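Local coordinates for galactan 1,3-beta-galactosidase (Phanerochaete chrysosporium, PDB 7BYX), which probably releases galactose units from the ends of beta-1,3-galactan chains as an exo-acting family 43 glycoside hydrolase that also carries a carbohydrate-binding module, at residues A[106-111]-A[127-132]; A[183-188]-A[202-207]. The protein carries 1 engineered substitution. All coordinates share one frame; numbering follows the deposited sequence.

Contact 1: residues A[106-111]-A[127-132]; sequences GAAMVG and SFKPLG. With NAG (2-acetamido-2-deoxy-beta-D-glucopyranose), chain F; NAG (2-acetamido-2-deoxy-beta-D-glucopyranose), chain B.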
ATOM      1  N   GLY A 106       2.459   8.098 -22.566  1.00 34.91           N
ATOM      2  CA  GLY A 106       1.736   8.731 -23.654  1.00 27.05           C
ATOM      3  C   GLY A 106       0.694   7.882 -24.354  1.00 32.08           C
ATOM      4  O   GLY A 106      -0.152   8.427 -25.071  1.00 35.80           O
ATOM      5  N   ALA A 107       0.711   6.559 -24.163  1.00 31.98           N
ATOM      6  CA  ALA A 107      -0.223   5.692 -24.879  1.00 32.05           C
ATOM      7  C   ALA A 107      -1.571   5.587 -24.168  1.00 31.94           C
ATOM      8  O   ALA A 107      -2.622   5.590 -24.824  1.00 30.15           O
ATOM      9  CB  ALA A 107       0.390   4.299 -25.062  1.00 24.50           C
ATOM     10  N   ALA A 108      -1.560   5.449 -22.840  1.00 28.47           N
ATOM     11  CA  ALA A 108      -2.773   5.494 -22.019  1.00 24.80           C
ATOM     12  C   ALA A 108      -3.800   4.428 -22.434  1.00 26.30           C
ATOM     13  O   ALA A 108      -4.963   4.727 -22.755  1.00 22.54           O
ATOM     14  CB  ALA A 108      -3.388   6.897 -22.060  1.00 25.53           C
ATOM     15  N   MET A 109      -3.381   3.164 -22.370  1.00 18.87           N
ATOM     16  CA  MET A 109      -4.267   2.065 -22.753  1.00 26.04           C
ATOM     17  C   MET A 109      -4.563   1.125 -21.583  1.00 21.78           C
ATOM     18  O   MET A 109      -3.937   1.186 -20.523  1.00 21.87           O
ATOM     19  CB  MET A 109      -3.674   1.255 -23.914  1.00 23.07           C
ATOM     20  CG  MET A 109      -3.628   1.984 -25.218  1.00 27.44           C
ATOM     21  SD  MET A 109      -2.854   0.975 -26.520  1.00 33.00           S
ATOM     22  CE  MET A 109      -2.926   2.148 -27.874  1.00 28.59           C
ATOM     23  N   VAL A 110      -5.545   0.245 -21.796  1.00 21.08           N
ATOM     24  CA  VAL A 110      -5.792  -0.910 -20.940  1.00 25.62           C
ATOM     25  C   VAL A 110      -5.339  -2.143 -21.702  1.00 26.07           C
ATOM     26  O   VAL A 110      -5.385  -2.181 -22.938  1.00 29.38           O
ATOM     27  CB  VAL A 110      -7.276  -1.074 -20.524  1.00 26.37           C
ATOM     28  CG1 VAL A 110      -7.727   0.069 -19.670  1.00 27.31           C
ATOM     29  CG2 VAL A 110      -8.170  -1.209 -21.759  1.00 22.87           C
ATOM     30  N   GLY A 111      -4.922  -3.161 -20.963  1.00 21.21           N
ATOM     31  CA  GLY A 111      -4.591  -4.450 -21.542  1.00 21.18           C
ATOM     32  C   GLY A 111      -5.443  -5.534 -20.912  1.00 23.91           C
ATOM     33  O   GLY A 111      -5.845  -5.429 -19.749  1.00 23.16           O
ATOM     34  N   SER A 127      -3.994  -4.536 -26.282  1.00 25.67           N
ATOM     35  CA  SER A 127      -4.214  -3.295 -25.569  1.00 27.14           C
ATOM     36  C   SER A 127      -5.062  -2.348 -26.410  1.00 29.59           C
ATOM     37  O   SER A 127      -5.093  -2.443 -27.639  1.00 29.37           O
ATOM     38  CB  SER A 127      -2.880  -2.647 -25.233  1.00 22.90           C
ATOM     39  OG  SER A 127      -2.167  -3.500 -24.381  1.00 26.61           O
ATOM     40  N   PHE A 128      -5.743  -1.413 -25.742  1.00 29.86           N
ATOM     41  CA  PHE A 128      -6.620  -0.485 -26.450  1.00 27.03           C
ATOM     42  C   PHE A 128      -7.033   0.660 -25.532  1.00 29.34           C
ATOM     43  O   PHE A 128      -6.942   0.565 -24.305  1.00 26.58           O
ATOM     44  CB  PHE A 128      -7.862  -1.195 -27.001  1.00 26.11           C
ATOM     45  CG  PHE A 128      -8.690  -1.883 -25.952  1.00 27.78           C
ATOM     46  CD1 PHE A 128      -8.436  -3.207 -25.603  1.00 28.75           C
ATOM     47  CD2 PHE A 128      -9.733  -1.212 -25.325  1.00 26.58           C
ATOM     48  CE1 PHE A 128      -9.200  -3.853 -24.639  1.00 23.85           C
ATOM     49  CE2 PHE A 128     -10.505  -1.844 -24.360  1.00 29.26           C
ATOM     50  CZ  PHE A 128     -10.236  -3.170 -24.010  1.00 26.24           C
ATOM     51  N   LYS A 129      -7.513   1.736 -26.153  1.00 34.02           N
ATOM     52  CA  LYS A 129      -8.090   2.861 -25.426  1.00 29.18           C
ATOM     53  C   LYS A 129      -9.582   2.635 -25.236  1.00 27.51           C
ATOM     54  O   LYS A 129     -10.312   2.575 -26.231  1.00 34.51           O
ATOM     55  CB  LYS A 129      -7.855   4.158 -26.176  1.00 27.66           C
ATOM     56  CG  LYS A 129      -6.399   4.527 -26.283  1.00 25.49           C
ATOM     57  CD  LYS A 129      -6.200   5.763 -27.110  1.00 31.09           C
ATOM     58  CE  LYS A 129      -6.311   7.012 -26.263  1.00 29.79           C
ATOM     59  NZ  LYS A 129      -5.037   7.246 -25.546  1.00 36.23           N
ATOM     60  N   PRO A 130     -10.079   2.525 -23.996  1.00 34.97           N
ATOM     61  CA  PRO A 130     -11.489   2.152 -23.780  1.00 33.23           C
ATOM     62  C   PRO A 130     -12.428   3.253 -24.238  1.00 32.37           C
ATOM     63  O   PRO A 130     -12.292   4.412 -23.830  1.00 29.67           O
ATOM     64  CB  PRO A 130     -11.576   1.940 -22.264  1.00 30.10           C
ATOM     65  CG  PRO A 130     -10.507   2.772 -21.716  1.00 29.51           C
ATOM     66  CD  PRO A 130      -9.385   2.777 -22.722  1.00 33.69           C
ATOM     67  N   LEU A 131     -13.370   2.881 -25.110  1.00 31.16           N
ATOM     68  CA  LEU A 131     -14.291   3.825 -25.755  1.00 33.44           C
ATOM     69  C   LEU A 131     -13.538   4.961 -26.460  1.00 30.66           C
ATOM     70  O   LEU A 131     -14.077   6.064 -26.632  1.00 26.61           O
ATOM     71  CB  LEU A 131     -15.305   4.402 -24.752  1.00 25.37           C
ATOM     72  CG  LEU A 131     -16.189   3.429 -23.965  1.00 31.84           C
ATOM     73  CD1 LEU A 131     -17.113   4.168 -22.992  1.00 26.65           C
ATOM     74  CD2 LEU A 131     -17.008   2.561 -24.907  1.00 33.57           C
ATOM     75  N   GLY A 132     -12.287   4.721 -26.852  1.00 24.13           N
ATOM     76  CA  GLY A 132     -11.496   5.738 -27.519  1.00 25.39           C
ATOM     77  C   GLY A 132     -10.861   6.785 -26.626  1.00 32.55           C
ATOM     78  O   GLY A 132     -10.227   7.706 -27.148  1.00 40.13           O
TER
HETATM   79  C1  NAG F   2      -8.752  -1.659 -31.212  1.00 52.47           C
HETATM   80  C2  NAG F   2      -7.951  -0.392 -31.419  1.00 48.67           C
HETATM   81  C3  NAG F   2      -7.536  -0.300 -32.843  1.00 66.54           C
HETATM   82  C4  NAG F   2      -6.681  -1.500 -33.164  1.00 71.49           C
HETATM   83  C5  NAG F   2      -7.543  -2.771 -33.056  1.00 70.27           C
HETATM   84  C6  NAG F   2      -6.765  -4.015 -33.375  1.00 70.31           C
HETATM   85  C7  NAG F   2      -8.487   1.630 -29.863  1.00 52.69           C
HETATM   86  C8  NAG F   2      -9.479   2.744 -29.499  1.00 41.39           C
HETATM   87  N2  NAG F   2      -8.835   0.736 -30.985  1.00 48.36           N
HETATM   88  O3  NAG F   2      -6.811   0.941 -33.094  1.00 66.63           O
HETATM   89  O4  NAG F   2      -6.050  -1.381 -34.449  1.00 79.27           O
HETATM   90  O5  NAG F   2      -8.078  -2.914 -31.693  1.00 56.49           O
HETATM   91  O6  NAG F   2      -7.288  -5.086 -32.627  1.00 62.68           O
HETATM   92  O7  NAG F   2      -7.459   1.525 -29.241  1.00 41.95           O
HETATM   93  C1  NAG B   1     -11.863  -4.143 -27.491  1.00 37.00           C
HETATM   94  C2  NAG B   1     -10.986  -5.085 -28.311  1.00 33.65           C
HETATM   95  C3  NAG B   1      -9.932  -4.337 -29.010  1.00 39.02           C
HETATM   96  C4  NAG B   1     -10.494  -3.258 -29.873  1.00 41.83           C
HETATM   97  C5  NAG B   1     -11.421  -2.345 -29.074  1.00 40.42           C
HETATM   98  C6  NAG B   1     -12.079  -1.339 -29.965  1.00 40.85           C
HETATM   99  C7  NAG B   1     -11.069  -7.221 -27.043  1.00 37.17           C
HETATM  100  C8  NAG B   1     -10.480  -8.292 -26.112  1.00 34.63           C
HETATM  101  N2  NAG B   1     -10.291  -6.053 -27.422  1.00 34.68           N
HETATM  102  O3  NAG B   1      -9.168  -5.273 -29.815  1.00 48.82           O
HETATM  103  O4  NAG B   1      -9.395  -2.462 -30.303  1.00 55.75           O
HETATM  104  O5  NAG B   1     -12.468  -3.093 -28.368  1.00 32.93           O
HETATM  105  O6  NAG B   1     -12.470  -0.283 -29.128  1.00 48.43           O
HETATM  106  O7  NAG B   1     -12.181  -7.292 -27.465  1.00 39.26           O

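Contact 2: residues A[183-188]-A[202-207]; sequences GATLAA and ASHTSG. Engineered in segment 183-188: A187 (natural residue Glu).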
ATOM      1  N   GLY A 183     -12.677  16.715 -13.729  1.00 27.51           N
ATOM      2  CA  GLY A 183     -11.695  17.457 -12.971  1.00 26.89           C
ATOM      3  C   GLY A 183     -11.440  16.929 -11.585  1.00 27.98           C
ATOM      4  O   GLY A 183     -10.856  17.649 -10.767  1.00 34.68           O
ATOM      5  N   ALA A 184     -11.867  15.695 -11.292  1.00 22.79           N
ATOM      6  CA  ALA A 184     -11.579  15.082 -10.003  1.00 23.62           C
ATOM      7  C   ALA A 184     -10.096  14.764  -9.822  1.00 28.47           C
ATOM      8  O   ALA A 184      -9.640  14.684  -8.679  1.00 27.70           O
ATOM      9  CB  ALA A 184     -12.403  13.810  -9.835  1.00 22.59           C
ATOM     10  N   THR A 185      -9.344  14.629 -10.916  1.00 25.73           N
ATOM     11  CA  THR A 185      -7.938  14.189 -10.930  1.00 27.66           C
ATOM     12  C   THR A 185      -7.675  13.067  -9.929  1.00 26.72           C
ATOM     13  O   THR A 185      -6.815  13.165  -9.051  1.00 27.18           O
ATOM     14  CB  THR A 185      -6.962  15.353 -10.694  1.00 35.58           C
ATOM     15  OG1 THR A 185      -7.085  15.845  -9.349  1.00 39.86           O
ATOM     16  CG2 THR A 185      -7.200  16.487 -11.692  1.00 30.22           C
ATOM     17  N   LEU A 186      -8.415  11.972 -10.096  1.00 24.77           N
ATOM     18  CA  LEU A 186      -8.283  10.811  -9.230  1.00 23.21           C
ATOM     19  C   LEU A 186      -7.380   9.754  -9.853  1.00 25.81           C
ATOM     20  O   LEU A 186      -7.334   9.586 -11.075  1.00 23.74           O
ATOM     21  CB  LEU A 186      -9.653  10.205  -8.929  1.00 25.01           C
ATOM     22  CG  LEU A 186     -10.508  11.142  -8.083  1.00 28.98           C
ATOM     23  CD1 LEU A 186     -11.835  10.470  -7.762  1.00 29.84           C
ATOM     24  CD2 LEU A 186      -9.734  11.523  -6.820  1.00 19.49           C
ATOM     25  N   ALA A 187      -6.673   9.024  -8.994  1.00 22.71           N
ATOM     26  CA  ALA A 187      -5.830   7.909  -9.418  1.00 27.02           C
ATOM     27  C   ALA A 187      -6.027   6.754  -8.444  1.00 23.92           C
ATOM     28  O   ALA A 187      -6.779   6.856  -7.467  1.00 26.23           O
ATOM     29  CB  ALA A 187      -4.356   8.317  -9.498  1.00 20.97           C
ATOM     30  N   ALA A 188      -5.366   5.639  -8.737  1.00 23.53           N
ATOM     31  CA  ALA A 188      -5.308   4.451  -7.889  1.00 24.15           C
ATOM     32  C   ALA A 188      -6.672   4.060  -7.291  1.00 21.42           C
ATOM     33  O   ALA A 188      -6.792   3.914  -6.076  1.00 21.57           O
ATOM     34  CB  ALA A 188      -4.273   4.645  -6.784  1.00 25.66           C
ATOM     35  N   ALA A 202      -9.715   6.306  -3.607  1.00 18.20           N
ATOM     36  CA  ALA A 202      -8.808   6.730  -4.661  1.00 19.47           C
ATOM     37  C   ALA A 202      -7.803   7.721  -4.098  1.00 20.57           C
ATOM     38  O   ALA A 202      -8.044   8.362  -3.076  1.00 21.08           O
ATOM     39  CB  ALA A 202      -9.584   7.353  -5.843  1.00 19.09           C
ATOM     40  N   SER A 203      -6.667   7.834  -4.779  1.00 22.38           N
ATOM     41  CA  SER A 203      -5.720   8.916  -4.559  1.00 22.81           C
ATOM     42  C   SER A 203      -5.991  10.066  -5.519  1.00 21.52           C
ATOM     43  O   SER A 203      -6.793   9.970  -6.448  1.00 21.23           O
ATOM     44  CB  SER A 203      -4.277   8.404  -4.715  1.00 20.10           C
ATOM     45  OG  SER A 203      -3.822   8.569  -6.033  1.00 22.11           O
ATOM     46  N   HIS A 204      -5.326  11.179  -5.274  1.00 21.04           N
ATOM     47  CA  HIS A 204      -5.155  12.194  -6.295  1.00 21.19           C
ATOM     48  C   HIS A 204      -3.860  11.921  -7.068  1.00 24.57           C
ATOM     49  O   HIS A 204      -3.137  10.955  -6.807  1.00 24.59           O
ATOM     50  CB  HIS A 204      -5.175  13.582  -5.654  1.00 22.81           C
ATOM     51  CG  HIS A 204      -6.554  14.100  -5.416  1.00 23.48           C
ATOM     52  ND1 HIS A 204      -7.087  14.247  -4.153  1.00 26.88           N
ATOM     53  CD2 HIS A 204      -7.532  14.456  -6.284  1.00 26.49           C
ATOM     54  CE1 HIS A 204      -8.321  14.710  -4.251  1.00 28.52           C
ATOM     55  NE2 HIS A 204      -8.618  14.844  -5.533  1.00 29.85           N
ATOM     56  N   THR A 205      -3.545  12.788  -8.018  1.00 23.31           N
ATOM     57  CA  THR A 205      -2.400  12.592  -8.900  1.00 29.65           C
ATOM     58  C   THR A 205      -1.261  13.492  -8.442  1.00 28.59           C
ATOM     59  O   THR A 205      -1.363  14.716  -8.532  1.00 31.34           O
ATOM     60  CB  THR A 205      -2.770  12.894 -10.351  1.00 32.63           C
ATOM     61  OG1 THR A 205      -3.226  14.252 -10.452  1.00 36.25           O
ATOM     62  CG2 THR A 205      -3.867  11.969 -10.817  1.00 24.23           C
ATOM     63  N   SER A 206      -0.166  12.887  -7.970  1.00 29.00           N
ATOM     64  CA  SER A 206       1.009  13.664  -7.585  1.00 31.02           C
ATOM     65  C   SER A 206       2.288  12.862  -7.840  1.00 33.12           C
ATOM     66  O   SER A 206       3.244  12.928  -7.060  1.00 32.46           O
ATOM     67  CB  SER A 206       0.933  14.101  -6.118  1.00 29.38           C
ATOM     68  OG  SER A 206       0.769  12.975  -5.252  1.00 29.67           O
ATOM     69  N   GLY A 207       2.319  12.096  -8.929  1.00 29.34           N
ATOM     70  CA  GLY A 207       3.520  11.357  -9.262  1.00 27.19           C
ATOM     71  C   GLY A 207       3.788  10.235  -8.273  1.00 33.12           C
ATOM     72  O   GLY A 207       2.872   9.570  -7.776  1.00 33.51           O
TER
HETATM   73  O   HOH W   1      -4.507  16.157  -8.105  1.00 38.54           O

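Contact 1: residues A[106-111]-A[127-132]
V110 and F128 form an antiparallel hydrogen-bonded pair in the outer hairpin of a four-stranded propeller blade, the repeating sheet of the five-bladed fold of family 43. V110 N donates to F128 O at 2.9 Å with a nearly straight N-H (168°), and F128 N returns a bond to V110 O. Next to them, G111 and S127 are a non-hydrogen-bonded pair whose CA atoms approach to 4.2 Å.

The apolar contact centres on the F128 ring. V110 CG2 lies over one face of the F128 ring, 3.7 Å from its centroid and 19° off its normal, a CH-pi contact displaced toward the rim. The opposite face carries the chain B NAG, whose C1 sits above the ring centre, so the aromatic plate is held between valine and sugar. N173, the glycosylated asparagine, touches F128 as well, and W97 of strand 93-101 packs on both V110 and F128. M109 runs extended beside the partner backbone, bringing SD within 3.8 Å of S127 CB.

The polar side-chain bond across the pair comes from K129. Its chain is extended to CD, then folds at chi3 (87°) and again at chi4, which turns the ammonium back to A107 O; the same nitrogen forms a salt bridge with D134. The bond from K129 NZ to A107 O is 3.0 Å long, and the nitrogen is tilted from the carbonyl plane. S127 OG has its polar partners outside the pair, in Y124 and S100. On the glycan side, K129 N donates to the acetamide O7 of the chain F NAG at 3.1 Å.

Contact 2: residues A[183-188]-A[202-207]
A187 and S203 form an antiparallel hydrogen-bonded pair, A187 N to S203 O at 2.7 Å and S203 N to A187 O at 2.9 Å, with each donor standing well above the acceptor's carbonyl plane. Their side chains share a face: the engineered A187 (Glu in nature) sets CB 3.5 Å from S203 OG. That hydroxyl donates to H204 O and also bonds Q242, a galactose-binding residue, while D137, another, touches A187.

On the other side of the backbone, L186 CD2 lies over a face of the H204 imidazole, 4.0 Å from the centroid and 28° off the normal. With CG anti to the carbonyl carbon (chi1 -67°) and CD1 taking the extended position, the other branch, CD2, is the one laid over the ring. H204 CD2, at the ring edge, comes within 3.1 Å of T185 O, and A184 O lies in the plane of the imidazole. A water joins the hydroxyls T185 OG1 and T205 OG1.

Strand 186-187 pairs antiparallel with strand 197-204, which also pairs with 189-194 and continues the sheet through 214-218, where A202 bonds K214. The chain turns a corner at A188, whose N and O bond D137 and N243, beside strands 138-142 and 242-249.

Contact 1 closes before contact 2 opens, and both fall within the family 43 range, their centres 18 Å apart and nearest atoms about 12 Å apart without touching. They occupy different sheets: 79-128 for contact 1, 186-230 for contact 2, with the four-stranded sheet 138-181 between them in sequence. That sheet is met from contact 1, where P130 touches L152, Y154 and V174. D137 offers a common reference point: its side chain is about 10 Å from that of V110 but about 3 Å from that of A187. Contact 2 therefore borders the galactose-binding residues, whereas contact 1 sits at the glycosylated outer edge of its blade.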